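Local coordinates for protein 223aa long hypothetical arylmalonate decarboxylase (Sulfolobus tokodaii, PDB 2DGD) that is of unconfirmed function but is probably a lyase resembling arylmalonate decarboxylase, which removes a carboxyl group from arylmalonates, at residues S98-L103 and E127-K132; Y176-A181 and V200-A205; E168-D173 and E193-P198; N15-E20 and R146-S151; G6-I11 and E29-H34. One frame throughout, in Å; residues are numbered along the deposited sequence.

Overall arrangement
From the N terminus, contact 5 closes the first short loop, pairing the parallel strands 6-13 and 31-38 of the three-stranded sheet. Contact 4 opens inside that loop and crosses it, running on to helix 147-151; it joins the loop after strand 6-13 to the half of the chain built on the four-stranded sheet. Nested within contact 4, contact 1 packs helix 95-105 against helix 119-130. Farther on, contacts 3 and 2 cross each other around the unit 174-177, 187-195 and 199-201: contact 3 joins the loops entering its two strands, contact 2 the strands themselves and what follows. Contact 2 lies centrally, touching contacts 1 and 4.

Contact 1. Residues S98-L103 and E127-K132; sequences SVYELL and EWWRNK
Trp129 lays the outer end of its indole against helix 98-103, where the atoms CZ2, CH2 and CZ3 reach Val99, CZ3 also reaches Leu103, and CZ3 and CH2 reach Tyr100. The closest approach is made by CG1 of Val99, 3.5 Å from CH2 of Trp129, the two side chains crossing at about a right angle. That methyl stands anti to the backbone N of Val99 (chi1 174°), which turns it to the indole. Leu103, one helical turn on, brings CD1 to 4.2 Å from CZ3 of Trp129, again at about a right angle. Between them the indole edge points at the helix backbone: Tyr100 N lies near the ring plane, 3.9 Å from CH2 of Trp129. The phenol of Tyr100 reaches Lys132. Its edge faces the Lys132 carbonyl, CE1 of Tyr100 lying 3.6 Å from Lys132 O, and CD1 of Tyr100 rests 3.9 Å from CD of the extended lysine chain. No hydrogen bond spans the two segments; the indole NE1 is satisfied instead by Glu125, on the same helix as Trp129. The buried side-chain contacts are apolar, while Tyr100 and Lys132 remain partly exposed. Tyr176 of strand 174-177 meets the Trp129 ring and also packs on Val99, so both helices sit on the sheet face that carries Tyr176. Two helices lying side by side on one face of a parallel sheet, joined through strand 110-115, are characteristic of an alpha/beta domain with the layered build of the aspartate/glutamate racemase clan.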
# COMPACT_ATOMS: atom_id res chain seq x y z
N SER A 98 2.97 16.43 34.04
CA SER A 98 2.42 16.49 32.68
C SER A 98 1.05 15.83 32.70
O SER A 98 0.10 16.31 32.08
CB SER A 98 3.33 15.73 31.71
OG SER A 98 4.63 16.28 31.69
N VAL A 99 0.95 14.72 33.43
CA VAL A 99 -0.30 13.99 33.55
C VAL A 99 -1.35 14.91 34.14
O VAL A 99 -2.48 14.97 33.66
CB VAL A 99 -0.14 12.78 34.49
CG1 VAL A 99 -1.49 12.13 34.72
CG2 VAL A 99 0.83 11.78 33.90
N TYR A 100 -0.97 15.64 35.18
CA TYR A 100 -1.88 16.56 35.84
C TYR A 100 -2.41 17.62 34.88
O TYR A 100 -3.61 17.84 34.79
CB TYR A 100 -1.20 17.23 37.02
CG TYR A 100 -2.12 18.16 37.77
CD1 TYR A 100 -3.12 17.66 38.60
CD2 TYR A 100 -2.03 19.54 37.61
CE1 TYR A 100 -4.00 18.51 39.25
CE2 TYR A 100 -2.91 20.40 38.24
CZ TYR A 100 -3.89 19.88 39.06
OH TYR A 100 -4.78 20.72 39.68
N GLU A 101 -1.51 18.27 34.15
CA GLU A 101 -1.92 19.30 33.21
C GLU A 101 -2.80 18.72 32.10
O GLU A 101 -3.80 19.33 31.72
CB GLU A 101 -0.70 19.99 32.60
CG GLU A 101 0.16 20.73 33.63
CD GLU A 101 -0.60 21.84 34.36
OE1 GLU A 101 -0.08 22.34 35.38
OE2 GLU A 101 -1.71 22.22 33.91
N LEU A 102 -2.43 17.55 31.60
CA LEU A 102 -3.19 16.90 30.55
C LEU A 102 -4.60 16.55 31.01
O LEU A 102 -5.57 16.80 30.30
CB LEU A 102 -2.47 15.64 30.06
CG LEU A 102 -3.16 14.89 28.92
CD1 LEU A 102 -3.40 15.81 27.74
CD2 LEU A 102 -2.30 13.72 28.51
N LEU A 103 -4.71 15.96 32.20
CA LEU A 103 -6.01 15.59 32.74
C LEU A 103 -6.86 16.84 32.96
O LEU A 103 -8.06 16.85 32.68
CB LEU A 103 -5.85 14.84 34.07
CG LEU A 103 -5.30 13.42 33.97
CD1 LEU A 103 -5.13 12.84 35.36
CD2 LEU A 103 -6.23 12.56 33.15
N GLU A 127 -3.91 8.17 46.84
CA GLU A 127 -3.99 9.32 47.74
C GLU A 127 -3.34 10.55 47.14
O GLU A 127 -3.80 11.68 47.35
CB GLU A 127 -3.36 8.96 49.09
CG GLU A 127 -2.55 10.06 49.77
CD GLU A 127 -1.04 9.97 49.46
OE1 GLU A 127 -0.64 10.23 48.30
OE2 GLU A 127 -0.26 9.63 50.39
N TRP A 128 -2.28 10.34 46.39
CA TRP A 128 -1.56 11.44 45.78
C TRP A 128 -2.40 12.16 44.74
O TRP A 128 -2.35 13.38 44.62
CB TRP A 128 -0.26 10.92 45.17
CG TRP A 128 0.51 11.94 44.42
CD1 TRP A 128 0.49 12.15 43.07
CD2 TRP A 128 1.40 12.91 44.96
NE1 TRP A 128 1.31 13.19 42.74
CE2 TRP A 128 1.88 13.68 43.88
CE3 TRP A 128 1.83 13.22 46.26
CZ2 TRP A 128 2.79 14.74 44.06
CZ3 TRP A 128 2.73 14.27 46.44
CH2 TRP A 128 3.20 15.02 45.34
N TRP A 129 -3.20 11.42 44.00
CA TRP A 129 -4.03 12.03 42.98
C TRP A 129 -5.32 12.63 43.52
O TRP A 129 -5.86 13.59 42.96
CB TRP A 129 -4.32 11.02 41.87
CG TRP A 129 -3.10 10.83 41.03
CD1 TRP A 129 -2.13 9.88 41.18
CD2 TRP A 129 -2.63 11.73 40.02
NE1 TRP A 129 -1.07 10.14 40.34
CE2 TRP A 129 -1.35 11.27 39.62
CE3 TRP A 129 -3.15 12.89 39.42
CZ2 TRP A 129 -0.59 11.93 38.65
CZ3 TRP A 129 -2.40 13.54 38.46
CH2 TRP A 129 -1.13 13.06 38.08
N ARG A 130 -5.82 12.05 44.60
CA ARG A 130 -7.05 12.54 45.21
C ARG A 130 -6.78 13.93 45.80
O ARG A 130 -7.60 14.83 45.65
CB ARG A 130 -7.48 11.57 46.29
CG ARG A 130 -8.74 11.94 47.03
CD ARG A 130 -9.10 10.84 48.01
NE ARG A 130 -9.59 9.64 47.34
CZ ARG A 130 -9.22 8.40 47.64
NH1 ARG A 130 -8.33 8.17 48.61
NH2 ARG A 130 -9.77 7.37 47.00
N ASN A 131 -5.64 14.09 46.45
CA ASN A 131 -5.28 15.37 47.05
C ASN A 131 -5.06 16.44 45.99
O ASN A 131 -5.02 17.62 46.30
CB ASN A 131 -4.01 15.24 47.90
CG ASN A 131 -4.25 14.42 49.17
OD1 ASN A 131 -3.32 14.20 49.96
ND2 ASN A 131 -5.48 13.96 49.37
N LYS A 132 -4.90 16.01 44.74
CA LYS A 132 -4.70 16.94 43.64
C LYS A 132 -6.06 17.38 43.10
O LYS A 132 -6.14 18.15 42.15
CB LYS A 132 -3.89 16.30 42.52
CG LYS A 132 -2.43 16.08 42.84
CD LYS A 132 -1.66 15.68 41.59
CE LYS A 132 -0.18 15.46 41.90
NZ LYS A 132 0.63 15.12 40.67

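Contact 2. Residues Y176-A181 and V200-A205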
# COMPACT_ATOMS: atom_id res chain seq x y z
N TYR A 176 -5.80 6.58 34.17
CA TYR A 176 -4.40 6.97 34.26
C TYR A 176 -3.58 5.75 34.60
O TYR A 176 -3.91 5.03 35.54
CB TYR A 176 -4.21 8.05 35.33
CG TYR A 176 -2.76 8.27 35.73
CD1 TYR A 176 -1.80 8.66 34.80
CD2 TYR A 176 -2.34 8.07 37.05
CE1 TYR A 176 -0.46 8.84 35.16
CE2 TYR A 176 -1.01 8.25 37.42
CZ TYR A 176 -0.08 8.63 36.48
OH TYR A 176 1.25 8.79 36.85
N ILE A 177 -2.53 5.50 33.83
CA ILE A 177 -1.65 4.36 34.09
C ILE A 177 -0.29 4.89 34.52
O ILE A 177 0.44 5.45 33.71
CB ILE A 177 -1.51 3.47 32.84
CG1 ILE A 177 -2.88 2.97 32.41
CG2 ILE A 177 -0.62 2.28 33.13
CD1 ILE A 177 -2.88 2.21 31.10
N ALA A 178 0.04 4.69 35.79
CA ALA A 178 1.29 5.18 36.37
C ALA A 178 2.55 4.38 36.04
O ALA A 178 2.49 3.22 35.65
CB ALA A 178 1.14 5.30 37.88
N CYS A 179 3.69 5.05 36.21
CA CYS A 179 5.04 4.52 35.99
C CYS A 179 5.51 4.53 34.54
O CYS A 179 4.85 4.00 33.64
CB CYS A 179 5.19 3.10 36.56
SG CYS A 179 6.92 2.73 37.04
N THR A 180 6.69 5.12 34.33
CA THR A 180 7.28 5.22 33.01
C THR A 180 7.99 3.96 32.58
O THR A 180 8.45 3.87 31.44
CB THR A 180 8.29 6.38 32.94
OG1 THR A 180 9.35 6.14 33.87
CG2 THR A 180 7.61 7.69 33.27
N ALA A 181 8.09 2.98 33.48
CA ALA A 181 8.75 1.71 33.15
C ALA A 181 7.85 0.84 32.27
O ALA A 181 8.32 -0.04 31.55
CB ALA A 181 9.13 0.96 34.41
N VAL A 200 -4.70 7.97 29.79
CA VAL A 200 -3.40 8.63 29.89
C VAL A 200 -2.30 7.86 30.60
O VAL A 200 -2.40 7.55 31.79
CB VAL A 200 -3.55 10.00 30.59
CG1 VAL A 200 -2.21 10.71 30.67
CG2 VAL A 200 -4.56 10.85 29.86
N SER A 201 -1.23 7.56 29.87
CA SER A 201 -0.10 6.86 30.47
C SER A 201 0.93 7.92 30.78
O SER A 201 0.95 8.99 30.17
CB SER A 201 0.51 5.85 29.50
OG SER A 201 1.25 6.53 28.51
N GLU A 202 1.81 7.63 31.73
CA GLU A 202 2.81 8.60 32.13
C GLU A 202 3.74 8.97 30.98
O GLU A 202 4.10 10.14 30.82
CB GLU A 202 3.59 8.06 33.33
CG GLU A 202 4.34 9.12 34.09
CD GLU A 202 4.62 8.73 35.52
OE1 GLU A 202 5.44 9.41 36.17
OE2 GLU A 202 4.01 7.74 36.00
N ASN A 203 4.10 7.98 30.16
CA ASN A 203 4.99 8.26 29.05
C ASN A 203 4.33 9.13 27.99
O ASN A 203 4.95 10.06 27.49
CB ASN A 203 5.50 6.96 28.42
CG ASN A 203 6.46 6.22 29.33
OD1 ASN A 203 7.17 6.83 30.13
ND2 ASN A 203 6.50 4.90 29.20
N ALA A 204 3.07 8.86 27.67
CA ALA A 204 2.36 9.66 26.67
C ALA A 204 2.22 11.11 27.15
O ALA A 204 2.37 12.05 26.37
CB ALA A 204 1.00 9.06 26.39
N ALA A 205 1.91 11.27 28.44
CA ALA A 205 1.75 12.60 29.01
C ALA A 205 3.07 13.35 28.91
O ALA A 205 3.10 14.53 28.57
CB ALA A 205 1.32 12.49 30.45
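Two kinds of hydrogen bond join Tyr176-Ala181 to Val200-Ala205: backbone bonds along the parallel strands and just past their end, and side-chain bonds where the chains leave the sheet. In the first group Ile177 N gives a fairly straight bond to Val200 O (2.9 Å, 163°), and Glu202 N returns one to Ile177 O at 3.2 Å, nearly along the C=O axis. In the second, Glu202 has CG anti to its backbone N (chi1 -162°) and an extended chain beyond, which carries its carboxylate to the loop. There OE2 of Glu202 takes the Cys179 N-H at 2.7 Å, on its anti side and 29° out of the carboxylate plane. Tyr176 OH lies 3.1 Å from the same OE2. Asn203 gives ND2 to Thr180 O at 3.1 Å from above that carbonyl's plane; ND2 is also bonded to Asp22. Apolar contact is slighter: CG2 of Thr180 sits 3.7 Å from CG of Glu202, while Thr180 OG1 bonds to Gly73 O. An alanine in place of Glu202 would probably leave Cys179 N without its acceptor and the loop freer to shift. Ser201 caps helix 202-214 by accepting from Ala204 N. A buried carboxylate and a carboxamide thus fix the backbone just past a strand's C-terminal end, the edge where relatives in the aspartate/glutamate racemase clan place their active sites.

Contact 3. Residues E168-D173 and E193-P198; sequences EVLKAD and EDLDMP
Val169, on helix 166-169, meets the second segment with both its side chain and its carbonyl. Its CG1 touches CD1 of Leu195 at 3.5 Å, the two side chains crossing at about a right angle, and Val169 O is approached by the methyl CE of selenomethionine Met197. Leu170, more exposed, follows: its CD2 lies 4.1 Å from CE of Met197 and, more loosely, 4.4 Å from CD2 of Leu195. Met197 reaches this spot because CG sits between its backbone N and carbonyl carbon (chi1 62°) and the chain bends at chi3 (83°), which brings CE round to Val169 and Leu170. The backbone from Val169 to Ala172 forms a type I beta turn, and Ala172 O lies 3.9 Å from CE of Met197. At Asp173 the backbone takes over: its O lies 3.9 Å from CB of Met197 and 3.5 Å from CD of Pro198, while its carboxylate turns elsewhere, to the backbone N atoms of Arg109 and Lys110. Beyond the contact, Asp194 forms a salt bridge with Arg5 of a neighbouring subunit, whose Lys215 packs on Leu170. With no hydrogen bond across it, the contact is a van der Waals join, of apolar side chains and backbone carbonyls, between two helix-to-strand connections, leading into strands 174-177 and 199-201, at the N-terminal edge of a parallel alpha/beta sheet.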
# COMPACT_ATOMS: atom_id res chain seq x y z
N GLU A 168 -16.32 -0.11 37.12
CA GLU A 168 -15.91 1.13 37.76
C GLU A 168 -15.28 2.08 36.74
O GLU A 168 -15.59 3.27 36.71
CB GLU A 168 -14.86 0.86 38.84
CG GLU A 168 -15.14 -0.26 39.78
CD GLU A 168 -13.97 -0.45 40.73
OE1 GLU A 168 -12.84 -0.73 40.24
OE2 GLU A 168 -14.15 -0.31 41.97
N VAL A 169 -14.38 1.54 35.93
CA VAL A 169 -13.68 2.34 34.93
C VAL A 169 -14.65 3.21 34.14
O VAL A 169 -14.35 4.37 33.85
CB VAL A 169 -12.88 1.46 33.94
CG1 VAL A 169 -12.40 2.30 32.77
CG2 VAL A 169 -11.69 0.85 34.65
N LEU A 170 -15.81 2.64 33.81
CA LEU A 170 -16.83 3.36 33.04
C LEU A 170 -17.43 4.51 33.81
O LEU A 170 -18.17 5.30 33.25
CB LEU A 170 -17.94 2.41 32.60
CG LEU A 170 -17.52 1.37 31.57
CD1 LEU A 170 -18.72 0.55 31.16
CD2 LEU A 170 -16.91 2.06 30.35
N LYS A 171 -17.12 4.59 35.10
CA LYS A 171 -17.64 5.67 35.93
C LYS A 171 -16.68 6.85 35.94
O LYS A 171 -17.01 7.92 36.43
CB LYS A 171 -17.85 5.19 37.36
CG LYS A 171 -18.92 4.14 37.53
CD LYS A 171 -18.89 3.61 38.94
CE LYS A 171 -19.97 2.58 39.19
NZ LYS A 171 -19.78 2.01 40.55
N ALA A 172 -15.48 6.65 35.40
CA ALA A 172 -14.48 7.70 35.38
C ALA A 172 -14.54 8.56 34.12
O ALA A 172 -15.23 8.22 33.16
CB ALA A 172 -13.08 7.09 35.52
N ASP A 173 -13.84 9.69 34.15
CA ASP A 173 -13.79 10.58 33.00
C ASP A 173 -12.58 10.21 32.17
O ASP A 173 -12.48 10.57 31.00
CB ASP A 173 -13.65 12.04 33.43
CG ASP A 173 -14.85 12.54 34.18
OD1 ASP A 173 -15.97 12.34 33.67
OD2 ASP A 173 -14.68 13.13 35.27
N GLU A 193 -9.73 3.25 22.58
CA GLU A 193 -10.75 2.91 21.60
C GLU A 193 -11.92 2.20 22.25
O GLU A 193 -13.07 2.55 22.03
CB GLU A 193 -10.17 2.00 20.53
CG GLU A 193 -9.45 2.68 19.40
CD GLU A 193 -8.89 1.67 18.44
OE1 GLU A 193 -9.68 0.84 17.93
OE2 GLU A 193 -7.66 1.70 18.19
N ASP A 194 -11.61 1.19 23.06
CA ASP A 194 -12.63 0.39 23.71
C ASP A 194 -13.45 1.08 24.78
O ASP A 194 -14.67 0.93 24.84
CB ASP A 194 -11.98 -0.88 24.27
CG ASP A 194 -11.37 -1.75 23.18
OD1 ASP A 194 -10.63 -2.70 23.50
OD2 ASP A 194 -11.64 -1.48 21.99
N LEU A 195 -12.79 1.85 25.64
CA LEU A 195 -13.49 2.54 26.72
C LEU A 195 -14.10 3.86 26.29
O LEU A 195 -14.92 4.43 27.01
CB LEU A 195 -12.53 2.78 27.89
CG LEU A 195 -11.87 1.56 28.51
CD1 LEU A 195 -10.97 2.01 29.63
CD2 LEU A 195 -12.93 0.60 29.03
N ASP A 196 -13.71 4.35 25.12
CA ASP A 196 -14.22 5.61 24.61
C ASP A 196 -14.03 6.76 25.60
O ASP A 196 -14.95 7.51 25.89
CB ASP A 196 -15.71 5.49 24.26
CG ASP A 196 -16.27 6.76 23.61
OD1 ASP A 196 -17.50 6.86 23.45
OD2 ASP A 196 -15.46 7.66 23.27
N MSE A 197 -12.82 6.90 26.11
CA MSE A 197 -12.48 7.96 27.05
C MSE A 197 -10.97 8.09 27.03
O MSE A 197 -10.27 7.15 26.66
CB MSE A 197 -12.95 7.62 28.46
CG MSE A 197 -12.29 6.38 29.05
SE MSE A 197 -12.64 6.13 30.93
CE MSE A 197 -14.39 5.25 30.76
N PRO A 198 -10.44 9.25 27.42
CA PRO A 198 -8.98 9.36 27.40
C PRO A 198 -8.31 8.38 28.37
O PRO A 198 -8.73 8.22 29.51
CB PRO A 198 -8.74 10.82 27.76
CG PRO A 198 -9.93 11.19 28.57
CD PRO A 198 -11.06 10.51 27.84

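Contact 4. Residues N15-E20 and R146-S151; sequences NNAGME and RGIDIS
An Asx motif at the start of helix 19-26 rests, through Ala17, on Ser151 of the short helix 147-151. Asn16 OD1 makes the motif by accepting from Met19 N at 2.9 Å, in the plane of its carbonyl, with a weak second bond from Gly18 N. The turn so fixed offers Ala17 N to Ser151 OG, a bond of 2.8 Å and 165°. OG stands beside the backbone N of Ser151 and anti to its carbonyl carbon (chi1 -64°), where it also donates to Gly147 O at 3.0 Å, from 40° above that carbonyl's plane, with Ala181 O a weak further partner. Gly147 O takes Ser151 N as well, the ordinary helical bond, and thus holds two donors. Apolar contact flanks the hydroxyl: CB of Ala17 lies 3.7 Å from CB of Ser151, and CD1 of Ile148 is 4.4 Å from CB of Ala17. CD1 of Ile148 also lies 3.7 Å from Asn15 O. An alanine in place of Ser151 would keep the CB contact but would probably leave Ala17 N without its acceptor and let the turn drift from the helix. Arg7 of a neighbouring subunit packs on Ala17. Within the chain, Met19 packs on Val10 of strand 6-13 and on Thr180, while Ile150 meets Pro116 and Ala181, so the contact sits between the N-terminal strand-helix unit and the loops after strands 110-115 and 174-177.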
# COMPACT_ATOMS: atom_id res chain seq x y z
N ASN A 15 17.23 0.51 35.37
CA ASN A 15 16.44 -0.64 34.95
C ASN A 15 15.11 -0.38 34.26
O ASN A 15 14.27 -1.27 34.18
CB ASN A 15 16.24 -1.57 36.14
CG ASN A 15 17.55 -2.08 36.69
OD1 ASN A 15 18.37 -2.62 35.95
ND2 ASN A 15 17.76 -1.91 37.99
N ASN A 16 14.92 0.83 33.74
CA ASN A 16 13.69 1.14 33.03
C ASN A 16 13.90 0.72 31.58
O ASN A 16 14.74 1.28 30.88
CB ASN A 16 13.41 2.64 33.10
CG ASN A 16 12.14 3.03 32.37
OD1 ASN A 16 11.93 2.64 31.22
ND2 ASN A 16 11.29 3.80 33.03
N ALA A 17 13.13 -0.26 31.11
CA ALA A 17 13.28 -0.71 29.74
C ALA A 17 12.07 -0.42 28.87
O ALA A 17 12.02 -0.84 27.72
CB ALA A 17 13.59 -2.20 29.72
N GLY A 18 11.11 0.32 29.41
CA GLY A 18 9.92 0.61 28.64
C GLY A 18 9.78 2.02 28.09
O GLY A 18 9.20 2.22 27.02
N MSE A 19 10.31 3.01 28.81
CA MSE A 19 10.19 4.39 28.38
C MSE A 19 10.88 4.76 27.08
O MSE A 19 10.33 5.50 26.27
CB MSE A 19 10.66 5.33 29.50
CG MSE A 19 10.58 6.80 29.11
SE MSE A 19 10.70 8.04 30.57
CE MSE A 19 9.07 9.03 30.24
N GLU A 20 12.09 4.27 26.87
CA GLU A 20 12.82 4.60 25.65
C GLU A 20 12.05 4.11 24.43
O GLU A 20 11.96 4.79 23.42
CB GLU A 20 14.22 3.99 25.71
CG GLU A 20 15.09 4.66 26.76
CD GLU A 20 16.32 3.86 27.11
OE1 GLU A 20 16.17 2.69 27.50
OE2 GLU A 20 17.44 4.40 27.00
N ARG A 146 10.33 -4.95 41.09
CA ARG A 146 11.50 -4.67 40.28
C ARG A 146 11.15 -3.99 38.96
O ARG A 146 10.25 -4.43 38.25
CB ARG A 146 12.28 -5.96 40.02
CG ARG A 146 12.95 -6.53 41.26
CD ARG A 146 13.38 -7.97 41.09
NE ARG A 146 14.39 -8.17 40.05
CZ ARG A 146 14.13 -8.60 38.82
NH1 ARG A 146 15.11 -8.75 37.96
NH2 ARG A 146 12.89 -8.89 38.46
N GLY A 147 11.87 -2.92 38.65
CA GLY A 147 11.63 -2.19 37.42
C GLY A 147 11.74 -3.01 36.15
O GLY A 147 10.94 -2.82 35.23
N ILE A 148 12.71 -3.91 36.09
CA ILE A 148 12.86 -4.74 34.90
C ILE A 148 11.62 -5.61 34.72
O ILE A 148 11.15 -5.83 33.60
CB ILE A 148 14.12 -5.62 34.99
CG1 ILE A 148 14.67 -5.88 33.60
CG2 ILE A 148 13.82 -6.93 35.65
CD1 ILE A 148 15.20 -4.63 32.95
N ASP A 149 11.08 -6.08 35.83
CA ASP A 149 9.89 -6.92 35.81
C ASP A 149 8.73 -6.06 35.30
O ASP A 149 7.93 -6.50 34.47
CB ASP A 149 9.58 -7.43 37.23
CG ASP A 149 8.35 -8.32 37.28
OD1 ASP A 149 7.82 -8.54 38.39
OD2 ASP A 149 7.92 -8.81 36.21
N ILE A 150 8.64 -4.84 35.81
CA ILE A 150 7.59 -3.92 35.39
C ILE A 150 7.68 -3.67 33.89
O ILE A 150 6.68 -3.72 33.19
CB ILE A 150 7.71 -2.59 36.15
CG1 ILE A 150 7.48 -2.84 37.64
CG2 ILE A 150 6.70 -1.58 35.61
CD1 ILE A 150 7.64 -1.62 38.50
N SER A 151 8.90 -3.41 33.41
CA SER A 151 9.14 -3.15 32.00
C SER A 151 8.71 -4.32 31.12
O SER A 151 8.25 -4.12 29.99
CB SER A 151 10.62 -2.87 31.75
OG SER A 151 11.05 -1.69 32.40

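Contact 5. Residues G6-I11 and E29-H34; sequences GRIGVI and EGVSIH
Ile8 packs its CB 3.8 Å from CD1 of Ile33 and its CD1 4.1 Å from CG1 of Val31, making one face of this parallel strand pair tight and apolar. Val10 adds CG1, 3.9 Å from CG2 of Ile33. Helix 202-214 lies against Ile8, and helix 19-26 against Val10 and Ile33. The backbone bonds are firm in the middle, Ile8 N to Ser32 O at 2.9 Å and His34 N to Ile8 O at 2.8 Å, but loosen at the start, where Gly6 N reaches Gly30 O only weakly; Glu29, exposed beyond, bonds to Tyr190 of another subunit. The opposite face is polar and meets a neighbouring subunit. There Arg7, bent at chi2 (-146°), brings CD to 3.2 Å from His34 NE2, with guanidinium and imidazole planes 75° apart. NE2 of His34 is hydrogen-bonded to Ser32 OG at 2.8 Å, and ND1 to Glu20 of the neighbouring subunit. The ring is thus gripped at both nitrogens and held from turning. Glu20 may favour a proton on ND1, whereas the nearby Arg7 charge may disfavour a doubly protonated ring. With Arg7 also packing on Ala17 of that subunit, this polar face probably helps set how the subunits meet.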
# COMPACT_ATOMS: atom_id res chain seq x y z
N GLY A 6 13.87 18.15 16.11
CA GLY A 6 13.95 18.30 17.54
C GLY A 6 14.65 17.13 18.20
O GLY A 6 14.62 16.01 17.69
N ARG A 7 15.29 17.40 19.34
CA ARG A 7 16.00 16.38 20.08
C ARG A 7 15.54 16.39 21.53
O ARG A 7 15.67 17.40 22.22
CB ARG A 7 17.50 16.63 20.01
CG ARG A 7 18.08 16.50 18.62
CD ARG A 7 19.48 15.94 18.69
NE ARG A 7 20.48 16.83 18.11
CZ ARG A 7 21.01 16.67 16.91
NH1 ARG A 7 21.92 17.52 16.47
NH2 ARG A 7 20.65 15.64 16.15
N ILE A 8 14.99 15.27 21.98
CA ILE A 8 14.50 15.17 23.34
C ILE A 8 15.40 14.31 24.22
O ILE A 8 15.63 13.13 23.94
CB ILE A 8 13.07 14.58 23.37
CG1 ILE A 8 12.14 15.46 22.53
CG2 ILE A 8 12.55 14.49 24.80
CD1 ILE A 8 10.73 14.92 22.40
N GLY A 9 15.92 14.91 25.27
CA GLY A 9 16.78 14.18 26.18
C GLY A 9 15.93 13.58 27.28
O GLY A 9 14.90 14.15 27.65
N VAL A 10 16.33 12.43 27.79
CA VAL A 10 15.57 11.80 28.86
C VAL A 10 16.48 11.15 29.91
O VAL A 10 17.39 10.38 29.58
CB VAL A 10 14.58 10.75 28.28
CG1 VAL A 10 15.32 9.70 27.50
CG2 VAL A 10 13.79 10.10 29.41
N ILE A 11 16.25 11.50 31.17
CA ILE A 11 17.01 10.93 32.26
C ILE A 11 16.12 9.86 32.87
O ILE A 11 15.00 10.15 33.29
CB ILE A 11 17.33 11.97 33.35
CG1 ILE A 11 18.18 13.10 32.76
CG2 ILE A 11 18.07 11.30 34.50
CD1 ILE A 11 18.38 14.24 33.72
N GLU A 29 8.52 12.24 12.85
CA GLU A 29 9.68 12.26 11.96
C GLU A 29 10.59 13.46 12.12
O GLU A 29 10.14 14.61 12.08
CB GLU A 29 9.22 12.20 10.51
CG GLU A 29 9.86 11.09 9.73
CD GLU A 29 10.28 11.55 8.36
OE1 GLU A 29 9.45 12.21 7.69
OE2 GLU A 29 11.42 11.25 7.96
N GLY A 30 11.88 13.21 12.28
CA GLY A 30 12.83 14.29 12.43
C GLY A 30 13.16 14.53 13.89
O GLY A 30 13.97 15.40 14.22
N VAL A 31 12.51 13.77 14.77
CA VAL A 31 12.74 13.91 16.20
C VAL A 31 13.50 12.69 16.69
O VAL A 31 13.21 11.57 16.27
CB VAL A 31 11.40 14.00 16.97
CG1 VAL A 31 11.65 14.21 18.45
CG2 VAL A 31 10.57 15.13 16.43
N SER A 32 14.47 12.91 17.55
CA SER A 32 15.24 11.80 18.11
C SER A 32 15.27 11.90 19.63
O SER A 32 15.16 12.99 20.21
CB SER A 32 16.65 11.77 17.53
OG SER A 32 17.31 13.00 17.70
N ILE A 33 15.42 10.74 20.27
CA ILE A 33 15.46 10.63 21.72
C ILE A 33 16.87 10.28 22.20
O ILE A 33 17.51 9.39 21.65
CB ILE A 33 14.48 9.54 22.20
CG1 ILE A 33 13.10 9.77 21.56
CG2 ILE A 33 14.36 9.56 23.72
CD1 ILE A 33 12.48 11.12 21.89
N HIS A 34 17.34 10.99 23.22
CA HIS A 34 18.68 10.75 23.75
C HIS A 34 18.59 10.58 25.25
O HIS A 34 18.11 11.46 25.96
CB HIS A 34 19.57 11.93 23.39
CG HIS A 34 19.52 12.27 21.94
ND1 HIS A 34 20.14 11.49 20.98
CD2 HIS A 34 18.84 13.22 21.26
CE1 HIS A 34 19.84 11.96 19.78
NE2 HIS A 34 19.05 13.01 19.93